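Local coordinates for putative capsid protein of prophage (Escherichia coli CFT073, PDB 3BQW), which probably builds the icosahedral head shell of a tailed phage, as the major coat protein encoded by a prophage, at residues 48-53 and 78-83; 54-59 and 338-343; 61-66 and 159-164; 84-89 and 296-301. All coordinates share one frame; numbering follows the deposited sequence.

Contact 1 of 4, residues 48-53 and 78-83; sequences MLDTLD and ETSTIK
M48, the last residue of strand 47-48, opens the contact. It pairs with T81 as an antiparallel non-hydrogen-bonded pair, and the two side chains lie side by side on the same face. The M48 chain bends at chi2 (-53°), and M48 SD rests 3.6 Å from T81 CG2. T81 OG1 is about as near to the sulfur. T81 N in turn donates to T79 OG1 at 3.1 Å, an ST turn that holds the corner at S80. L49 comes next and starts a short 3-10 turn. Its backbone does the main gripping: L49 N donates to S80 O at 2.8 Å, almost straight at 172° and in the carbonyl plane. The L49 side chain drops to the inner side, where CD1 meets I82 CG1 at 3.9 Å. There I82 also touches A61, C63, Y159 and I161. D50 is exposed. Its CG sits in the crowded position between N and the carbonyl carbon (chi1 53°). S80 OG takes the same kind of position and gives D50 OD1 a weak bond of 3.1 Å. T51 turns back on its own segment, and T51 OG1 donates to M48 O at 2.6 Å. T51 N bonds the same oxygen, which closes the turn. This is a minimal two-stranded antiparallel bridge, joining strands 47-48 and 81-82 beside the hairpin of strands 61-67 and 70-79.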
# COMPACT_ATOMS: atom_id res chain seq x y z
N MET A 48 12.73 3.11 14.67
CA MET A 48 14.13 3.38 14.82
C MET A 48 14.95 2.67 13.73
O MET A 48 15.36 1.53 13.90
CB MET A 48 14.56 2.92 16.22
CG MET A 48 13.76 3.58 17.36
SD MET A 48 13.68 5.39 17.32
CE MET A 48 13.60 5.70 19.08
N LEU A 49 15.20 3.37 12.63
CA LEU A 49 15.68 2.75 11.40
C LEU A 49 17.11 2.23 11.52
O LEU A 49 17.47 1.24 10.89
CB LEU A 49 15.58 3.71 10.22
CG LEU A 49 14.20 4.13 9.71
CD1 LEU A 49 14.34 5.12 8.51
CD2 LEU A 49 13.34 2.91 9.33
N ASP A 50 17.90 2.93 12.33
CA ASP A 50 19.27 2.59 12.70
C ASP A 50 19.42 1.23 13.39
O ASP A 50 20.53 0.72 13.49
CB ASP A 50 19.81 3.68 13.64
CG ASP A 50 18.86 3.92 14.85
OD1 ASP A 50 17.68 4.31 14.63
OD2 ASP A 50 19.28 3.70 16.02
N THR A 51 18.33 0.66 13.90
CA THR A 51 18.37 -0.63 14.58
C THR A 51 18.05 -1.85 13.70
O THR A 51 17.99 -2.96 14.21
CB THR A 51 17.37 -0.66 15.74
OG1 THR A 51 16.05 -0.63 15.22
CG2 THR A 51 17.59 0.50 16.70
N LEU A 52 17.86 -1.67 12.40
CA LEU A 52 17.41 -2.78 11.57
C LEU A 52 18.58 -3.73 11.25
O LEU A 52 19.69 -3.26 10.99
CB LEU A 52 16.76 -2.26 10.28
CG LEU A 52 15.32 -1.72 10.43
CD1 LEU A 52 14.82 -0.87 9.24
CD2 LEU A 52 14.40 -2.86 10.64
N ASP A 53 18.31 -5.04 11.31
CA ASP A 53 19.33 -6.07 11.04
C ASP A 53 19.81 -6.03 9.56
O ASP A 53 21.01 -6.16 9.28
CB ASP A 53 18.83 -7.49 11.43
CG ASP A 53 17.75 -8.06 10.49
OD1 ASP A 53 16.79 -7.34 10.11
OD2 ASP A 53 17.84 -9.26 10.14
N GLU A 78 17.70 15.26 8.53
CA GLU A 78 17.85 13.81 8.42
C GLU A 78 17.81 13.17 9.78
O GLU A 78 18.55 13.54 10.67
CB GLU A 78 19.15 13.38 7.77
CG GLU A 78 19.15 13.54 6.29
CD GLU A 78 18.30 12.53 5.54
OE1 GLU A 78 18.19 11.36 5.93
OE2 GLU A 78 17.78 12.92 4.49
N THR A 79 16.93 12.18 9.90
CA THR A 79 16.78 11.46 11.15
C THR A 79 16.50 9.99 10.85
O THR A 79 15.88 9.65 9.85
CB THR A 79 15.66 12.07 12.00
OG1 THR A 79 15.52 11.32 13.20
CG2 THR A 79 14.32 12.11 11.23
N SER A 80 16.99 9.11 11.72
CA SER A 80 16.67 7.69 11.66
C SER A 80 15.48 7.33 12.55
O SER A 80 15.01 6.20 12.56
CB SER A 80 17.91 6.87 12.02
OG SER A 80 18.29 7.11 13.36
N THR A 81 14.98 8.31 13.29
CA THR A 81 13.77 8.18 14.07
C THR A 81 12.59 8.73 13.28
O THR A 81 12.56 9.93 12.96
CB THR A 81 13.90 8.92 15.41
OG1 THR A 81 15.08 8.46 16.06
CG2 THR A 81 12.69 8.68 16.32
N ILE A 82 11.64 7.85 12.96
CA ILE A 82 10.45 8.19 12.18
C ILE A 82 9.21 7.97 13.04
O ILE A 82 9.04 6.90 13.62
CB ILE A 82 10.33 7.30 10.91
CG1 ILE A 82 11.60 7.38 10.05
CG2 ILE A 82 9.06 7.64 10.11
CD1 ILE A 82 11.81 8.66 9.34
N LYS A 83 8.34 8.96 13.12
CA LYS A 83 7.08 8.84 13.85
C LYS A 83 6.00 8.36 12.87
O LYS A 83 5.68 9.05 11.93
CB LYS A 83 6.72 10.17 14.52
CG LYS A 83 5.41 10.18 15.35
CD LYS A 83 5.41 9.34 16.67
CE LYS A 83 4.02 8.79 17.03
NZ LYS A 83 3.20 8.12 15.89

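Contact 2 of 4, residues 54-59 and 338-343; sequences IEEVTM and VPADIR
T58 OG1 is the most closely surrounded polar atom, with three oxygens around it. A water donates to T58 OG1 at 2.6 Å. A340 O lies 2.7 Å from T58 OG1, and P339 O also lies within bonding distance. The hydroxyl has one proton, so the two carbonyls compete for it. The same water accepts from I342 N at 3.0 Å and so ties the hydroxyl to the next turn of 338-343. T58 OG1 reaches this spot because it stands anti to its own carbonyl carbon, beside the backbone N (chi1 -55°). The backbone adds a bond that is not in doubt: T58 N donates to P339 O at 3.0 Å, at 165° and in the carbonyl plane. P339 O takes the amide and may also take the hydroxyl proton. Carbon atoms pack against the other segment on the flanks. V57 CA and A340 CA are 3.9 Å apart, so the two backbones touch directly. V338 CG1 packs on T58 O at 3.5 Å, while A340 CB faces E56 O. Beyond the crossing, R343 grips D341 side-on, and R343 NE meets the syn lone pair of D341 OD1 at 2.9 Å in the guanidinium plane. R343 N bonds the same oxygen from above the carboxylate plane, making an Asx turn. W163 packs on both T58 and P339. The contact clamps the loop before strand 61-67 to the loop after strand 327-338. Its chemistry implies a join made by a backbone amide, carbonyls and one hydroxyl; the D341-R343 salt bridge lies within the one segment.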
# COMPACT_ATOMS: atom_id res chain seq x y z
N ILE A 54 18.86 -5.81 8.66
CA ILE A 54 19.16 -5.63 7.24
C ILE A 54 19.81 -4.27 6.98
O ILE A 54 19.19 -3.24 7.20
CB ILE A 54 17.86 -5.74 6.42
CG1 ILE A 54 17.56 -7.20 6.09
CG2 ILE A 54 17.97 -4.95 5.15
CD1 ILE A 54 17.64 -8.14 7.24
N GLU A 55 21.04 -4.28 6.50
CA GLU A 55 21.75 -3.05 6.19
C GLU A 55 21.29 -2.40 4.89
O GLU A 55 21.51 -1.21 4.68
CB GLU A 55 23.25 -3.30 6.07
CG GLU A 55 23.94 -3.80 7.34
CD GLU A 55 25.43 -4.03 7.10
OE1 GLU A 55 25.93 -3.56 6.05
OE2 GLU A 55 26.08 -4.68 7.96
N GLU A 56 20.67 -3.19 4.01
CA GLU A 56 20.38 -2.76 2.63
C GLU A 56 19.09 -1.96 2.43
O GLU A 56 18.76 -1.61 1.31
CB GLU A 56 20.45 -3.96 1.65
CG GLU A 56 19.55 -5.19 1.99
CD GLU A 56 18.13 -5.11 1.42
OE1 GLU A 56 17.97 -4.66 0.26
OE2 GLU A 56 17.17 -5.53 2.13
N VAL A 57 18.36 -1.66 3.50
CA VAL A 57 17.26 -0.72 3.40
C VAL A 57 17.66 0.69 3.88
O VAL A 57 18.71 0.88 4.48
CB VAL A 57 15.98 -1.25 4.06
CG1 VAL A 57 15.79 -2.73 3.70
CG2 VAL A 57 16.01 -1.06 5.56
N THR A 58 16.82 1.68 3.56
CA THR A 58 17.10 3.10 3.87
C THR A 58 17.02 3.34 5.38
O THR A 58 16.07 2.92 6.03
CB THR A 58 16.10 4.02 3.13
OG1 THR A 58 16.15 3.72 1.74
CG2 THR A 58 16.43 5.47 3.30
N MET A 59 18.01 4.03 5.93
CA MET A 59 18.05 4.13 7.40
C MET A 59 17.93 5.55 7.95
O MET A 59 18.03 5.76 9.15
CB MET A 59 19.29 3.41 7.94
CG MET A 59 19.05 1.90 8.02
SD MET A 59 20.52 1.10 8.58
CE MET A 59 19.84 -0.04 9.77
N VAL A 338 9.16 1.71 4.20
CA VAL A 338 10.53 2.15 4.16
C VAL A 338 11.18 1.47 2.95
O VAL A 338 11.22 0.24 2.91
CB VAL A 338 11.30 1.77 5.44
CG1 VAL A 338 12.74 2.24 5.33
CG2 VAL A 338 10.61 2.38 6.68
N PRO A 339 11.67 2.26 1.99
CA PRO A 339 12.20 1.66 0.77
C PRO A 339 13.58 1.10 0.98
O PRO A 339 14.26 1.49 1.93
CB PRO A 339 12.24 2.83 -0.21
CG PRO A 339 12.52 4.02 0.66
CD PRO A 339 11.76 3.74 1.96
N ALA A 340 13.98 0.18 0.11
CA ALA A 340 15.34 -0.28 0.09
C ALA A 340 16.13 0.87 -0.53
O ALA A 340 16.74 1.62 0.21
CB ALA A 340 15.50 -1.59 -0.69
N ASP A 341 16.07 1.05 -1.85
CA ASP A 341 16.80 2.13 -2.53
C ASP A 341 15.84 2.93 -3.44
O ASP A 341 15.45 2.44 -4.51
CB ASP A 341 17.97 1.54 -3.32
CG ASP A 341 18.88 2.58 -3.92
OD1 ASP A 341 18.61 3.79 -3.85
OD2 ASP A 341 19.93 2.18 -4.47
N ILE A 342 15.49 4.15 -3.03
CA ILE A 342 14.54 5.00 -3.77
C ILE A 342 15.07 5.40 -5.15
O ILE A 342 14.31 5.75 -6.05
CB ILE A 342 14.14 6.27 -2.92
CG1 ILE A 342 12.76 6.81 -3.33
CG2 ILE A 342 15.27 7.37 -2.95
CD1 ILE A 342 11.56 5.93 -2.82
N ARG A 343 16.39 5.33 -5.32
CA ARG A 343 17.00 5.79 -6.57
C ARG A 343 16.73 4.84 -7.74
O ARG A 343 16.98 5.17 -8.87
CB ARG A 343 18.50 5.99 -6.37
CG ARG A 343 18.85 6.96 -5.24
CD ARG A 343 20.33 6.94 -4.96
NE ARG A 343 20.77 5.64 -4.48
CZ ARG A 343 22.04 5.29 -4.28
NH1 ARG A 343 23.04 6.14 -4.51
NH2 ARG A 343 22.32 4.07 -3.84
O HOH W 1 16.50 5.15 -0.41

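Contact 3 of 4, residues 61-66 and 159-164; sequences AFCSPM and YEIDWK
The tight part lies on the face that carries C63, I161 and Y159, and at the A61 end. A61 CB and I161 CG2 touch each other and lie over one face of the W163 ring, both offset toward its rim. A61 CB makes a CH-pi contact there, 3.5 Å from W163 CZ3. C63 SG meets the edge of the Y159 ring, 3.9 Å from Y159 CE1. The Y159 ring is brought there by a crowded first torsion (chi1 76°), and its OH bonds K83 O. I82 packs over this side. Between the faces runs regular antiparallel pairing. F62 and S64 each exchange two backbone bonds, with D162 and E160 respectively. The straightest is E160 N to S64 O, 2.9 Å and 172°. The other face is polar and looser toward its end. K164 is exposed there. Its chain bends at chi2 and lays NZ over the centre of the F62 ring, 3.8 Å from the centroid and nearly on the normal. This is a cation-pi contact. A water donates to F62 O, and to E160 OE1 at 2.6 Å. It accepts from S64 OG. D162 OD1 takes K164 N at 2.8 Å in an Asx turn. R73, on the neighbouring strand 70-79, forms salt bridges with both E160 and D162. These strands are the inner pair of a four-stranded antiparallel sheet. The chemistry implies an apolar face packed against I82, with W163 at its A61 end, backed by a charged face where the carboxylates probably offset the nearness of K164 and R73.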
# COMPACT_ATOMS: atom_id res chain seq x y z
N ALA A 61 15.59 9.45 6.87
CA ALA A 61 14.78 10.26 5.97
C ALA A 61 14.85 11.70 6.45
O ALA A 61 15.17 11.97 7.61
CB ALA A 61 13.32 9.77 5.94
N PHE A 62 14.58 12.62 5.53
CA PHE A 62 14.55 14.04 5.83
C PHE A 62 13.12 14.40 6.18
O PHE A 62 12.21 14.35 5.35
CB PHE A 62 15.03 14.83 4.62
CG PHE A 62 15.32 16.28 4.90
CD1 PHE A 62 16.55 16.67 5.39
CD2 PHE A 62 14.39 17.26 4.62
CE1 PHE A 62 16.83 18.00 5.61
CE2 PHE A 62 14.65 18.60 4.84
CZ PHE A 62 15.87 18.96 5.33
N CYS A 63 12.93 14.75 7.44
CA CYS A 63 11.64 14.99 8.02
C CYS A 63 11.48 16.47 8.30
O CYS A 63 12.34 17.10 8.91
CB CYS A 63 11.49 14.16 9.30
SG CYS A 63 11.43 12.40 8.92
N SER A 64 10.37 17.03 7.83
CA SER A 64 10.09 18.44 7.92
C SER A 64 8.71 18.68 8.52
O SER A 64 7.75 18.04 8.13
CB SER A 64 10.12 19.09 6.52
OG SER A 64 11.41 19.02 5.93
N PRO A 65 8.59 19.69 9.42
CA PRO A 65 7.26 20.00 9.88
C PRO A 65 6.47 20.74 8.78
O PRO A 65 7.04 21.19 7.76
CB PRO A 65 7.52 20.91 11.10
CG PRO A 65 8.82 21.53 10.86
CD PRO A 65 9.61 20.62 9.94
N MET A 66 5.17 20.88 9.00
CA MET A 66 4.28 21.53 8.06
C MET A 66 3.45 22.54 8.82
O MET A 66 3.18 22.37 10.01
CB MET A 66 3.36 20.51 7.36
CG MET A 66 4.11 19.43 6.53
SD MET A 66 3.08 18.18 5.74
CE MET A 66 1.98 19.20 4.76
N TYR A 159 3.42 16.02 9.32
CA TYR A 159 4.77 16.36 8.81
C TYR A 159 5.10 15.56 7.55
O TYR A 159 4.40 14.61 7.22
CB TYR A 159 5.82 16.10 9.89
CG TYR A 159 6.15 14.63 10.10
CD1 TYR A 159 7.29 14.07 9.50
CD2 TYR A 159 5.33 13.80 10.89
CE1 TYR A 159 7.60 12.75 9.67
CE2 TYR A 159 5.65 12.44 11.09
CZ TYR A 159 6.77 11.92 10.46
OH TYR A 159 7.14 10.60 10.62
N GLU A 160 6.17 15.94 6.86
CA GLU A 160 6.59 15.31 5.61
C GLU A 160 7.83 14.45 5.84
O GLU A 160 8.75 14.86 6.53
CB GLU A 160 6.87 16.34 4.51
CG GLU A 160 7.33 15.72 3.19
CD GLU A 160 7.96 16.70 2.25
OE1 GLU A 160 9.16 17.05 2.45
OE2 GLU A 160 7.27 17.11 1.29
N ILE A 161 7.81 13.25 5.28
CA ILE A 161 9.00 12.42 5.11
C ILE A 161 9.42 12.55 3.66
O ILE A 161 8.60 12.41 2.74
CB ILE A 161 8.72 10.91 5.36
CG1 ILE A 161 8.38 10.65 6.81
CG2 ILE A 161 9.94 10.07 4.97
CD1 ILE A 161 7.76 9.23 7.04
N ASP A 162 10.71 12.80 3.46
CA ASP A 162 11.28 12.90 2.14
C ASP A 162 12.47 11.95 2.03
O ASP A 162 13.49 12.11 2.71
CB ASP A 162 11.69 14.34 1.86
CG ASP A 162 12.16 14.57 0.45
OD1 ASP A 162 12.06 13.64 -0.40
OD2 ASP A 162 12.63 15.70 0.17
N TRP A 163 12.31 10.95 1.18
CA TRP A 163 13.35 9.95 0.88
C TRP A 163 14.36 10.48 -0.14
O TRP A 163 15.34 9.80 -0.43
CB TRP A 163 12.72 8.68 0.37
CG TRP A 163 11.70 8.07 1.33
CD1 TRP A 163 10.34 8.04 1.18
CD2 TRP A 163 11.98 7.46 2.60
NE1 TRP A 163 9.76 7.42 2.27
CE2 TRP A 163 10.73 7.05 3.15
CE3 TRP A 163 13.16 7.22 3.33
CZ2 TRP A 163 10.63 6.41 4.38
CZ3 TRP A 163 13.06 6.58 4.56
CH2 TRP A 163 11.80 6.18 5.07
N LYS A 164 14.10 11.68 -0.66
CA LYS A 164 15.00 12.43 -1.55
C LYS A 164 15.26 11.63 -2.82
O LYS A 164 16.40 11.25 -3.11
CB LYS A 164 16.33 12.82 -0.86
CG LYS A 164 16.23 13.70 0.41
CD LYS A 164 16.46 15.20 0.20
CE LYS A 164 16.99 15.92 1.48
NZ LYS A 164 16.66 17.40 1.52
O HOH W 2 10.92 16.86 4.41

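Contact 4 of 4, residues 84-89 and 296-301; sequences PGYMKP and GAIMDQ
Y86 carries this contact with the far end of its ring. Its CG stands anti to the backbone N (chi1 -160°), which sends the ring across to the backbone of 297-300. The turn of the ring about its own axis (chi2 88°) puts an edge toward A297 O, which lies in the ring plane 3.9 Å from Y86 CE1. Y86 OH accepts from M299 N at 2.9 Å, at 169°, although the place of this hydroxyl is less sure because another atom crowds it. I298 crosses the tyrosine at about a right angle. I298 CG2 is anti to its own backbone N and comes to 3.6 Å from Y86 OH. In the fold, the loop between strands 81-82 and 90-92 is here laid against the loop that leads from strand 292-295 into helix 301-305. A334 of strand 327-338 touches both P84 and Y86. M299 CB lies 4.0 Å from Y86 CE1. Beyond CB the methionine bends at chi2 and chi3, and the sulfur and methyl turn off from the tyrosine. D300 is the N-cap of helix 301-305. Its CG is anti to the backbone N. Its OD2 makes weak bonds to E302 N and A303 N. K316 forms a salt bridge with the same oxygen. At the other end, the ring of P84 faces the bare backbone of a glycine, with P84 CG 4.1 Å from G296 CA.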
# COMPACT_ATOMS: atom_id res chain seq x y z
N PRO A 84 5.50 7.13 13.03
CA PRO A 84 4.46 6.67 12.11
C PRO A 84 3.07 7.30 12.35
O PRO A 84 2.79 7.78 13.42
CB PRO A 84 4.42 5.17 12.37
CG PRO A 84 4.79 5.06 13.82
CD PRO A 84 5.86 6.10 14.02
N GLY A 85 2.24 7.32 11.31
CA GLY A 85 0.85 7.71 11.44
C GLY A 85 0.10 6.61 12.17
O GLY A 85 0.00 5.49 11.67
N TYR A 86 -0.40 6.91 13.36
CA TYR A 86 -1.12 5.94 14.15
C TYR A 86 -2.56 5.86 13.68
O TYR A 86 -3.24 6.87 13.53
CB TYR A 86 -1.08 6.31 15.63
CG TYR A 86 -1.39 5.16 16.54
CD1 TYR A 86 -0.37 4.32 16.97
CD2 TYR A 86 -2.69 4.93 17.00
CE1 TYR A 86 -0.63 3.28 17.81
CE2 TYR A 86 -2.97 3.88 17.86
CZ TYR A 86 -1.93 3.05 18.26
OH TYR A 86 -2.14 2.00 19.13
N MET A 87 -3.01 4.62 13.45
CA MET A 87 -4.34 4.34 12.97
C MET A 87 -5.10 3.47 13.97
O MET A 87 -4.53 2.56 14.62
CB MET A 87 -4.26 3.61 11.61
CG MET A 87 -3.48 4.30 10.50
SD MET A 87 -3.54 3.34 8.93
CE MET A 87 -5.19 3.80 8.53
N LYS A 88 -6.40 3.75 14.10
CA LYS A 88 -7.29 2.94 14.92
C LYS A 88 -8.76 3.04 14.49
O LYS A 88 -9.63 3.40 15.28
CB LYS A 88 -7.11 3.23 16.41
CG LYS A 88 -7.25 4.68 16.84
CD LYS A 88 -7.05 4.73 18.34
CE LYS A 88 -7.18 6.14 18.91
NZ LYS A 88 -8.49 6.75 18.60
N PRO A 89 -9.05 2.67 13.23
CA PRO A 89 -10.41 2.70 12.76
C PRO A 89 -11.28 1.75 13.57
O PRO A 89 -10.82 0.65 13.96
CB PRO A 89 -10.30 2.24 11.31
CG PRO A 89 -9.06 1.46 11.25
CD PRO A 89 -8.14 2.16 12.19
N GLY A 296 5.32 0.83 14.15
CA GLY A 296 5.62 1.35 15.46
C GLY A 296 4.83 0.54 16.46
O GLY A 296 3.89 -0.15 16.09
N ALA A 297 5.23 0.63 17.72
CA ALA A 297 4.51 -0.05 18.81
C ALA A 297 3.04 0.37 18.92
O ALA A 297 2.68 1.53 18.72
CB ALA A 297 5.21 0.18 20.18
N ILE A 298 2.22 -0.60 19.28
CA ILE A 298 0.83 -0.36 19.64
C ILE A 298 0.82 0.39 20.97
O ILE A 298 1.55 0.03 21.90
CB ILE A 298 0.06 -1.67 19.77
CG1 ILE A 298 0.21 -2.51 18.49
CG2 ILE A 298 -1.40 -1.38 20.08
CD1 ILE A 298 -0.52 -1.94 17.30
N MET A 299 0.01 1.45 21.04
CA MET A 299 0.03 2.38 22.16
C MET A 299 -1.22 2.29 23.07
O MET A 299 -1.29 2.97 24.09
CB MET A 299 0.27 3.83 21.67
CG MET A 299 1.72 4.09 21.21
SD MET A 299 3.06 3.60 22.39
CE MET A 299 3.14 5.11 23.36
N ASP A 300 -2.16 1.43 22.70
CA ASP A 300 -3.35 1.13 23.50
C ASP A 300 -3.00 0.61 24.90
O ASP A 300 -2.17 -0.31 25.05
CB ASP A 300 -4.20 0.09 22.77
CG ASP A 300 -5.50 -0.21 23.49
OD1 ASP A 300 -6.37 0.69 23.52
OD2 ASP A 300 -5.65 -1.34 24.00
N GLN A 301 -3.66 1.15 25.93
CA GLN A 301 -3.34 0.78 27.30
C GLN A 301 -3.44 -0.71 27.54
O GLN A 301 -2.60 -1.27 28.24
CB GLN A 301 -4.18 1.53 28.35
CG GLN A 301 -3.65 1.26 29.78
CD GLN A 301 -4.37 2.02 30.89
OE1 GLN A 301 -3.98 3.13 31.28
NE2 GLN A 301 -5.42 1.40 31.44

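In the fold
Contacts 1, 2 and 3 form one connected group, and contact 4 touches none of them beyond its join in sequence to contact 1. Contacts 1 and 2 have centres 11 Å apart and both draw on the loop between strands 47-48 and 61-67; M59 CE touches L49 O. Contacts 1 and 3 meet in the four-stranded sheet, where T79 N lies 2.9 Å from A61 O, a probable hydrogen bond. W163 joins contact 3 to contact 2 through P339, T58 and I342. Contact 4 follows contact 1 directly, with centres 17 Å apart. Its nearest atoms lie about 5 Å from contact 3 and about 9 Å from contact 2. Membership of the major capsid protein E family suggests an HK97-like fold.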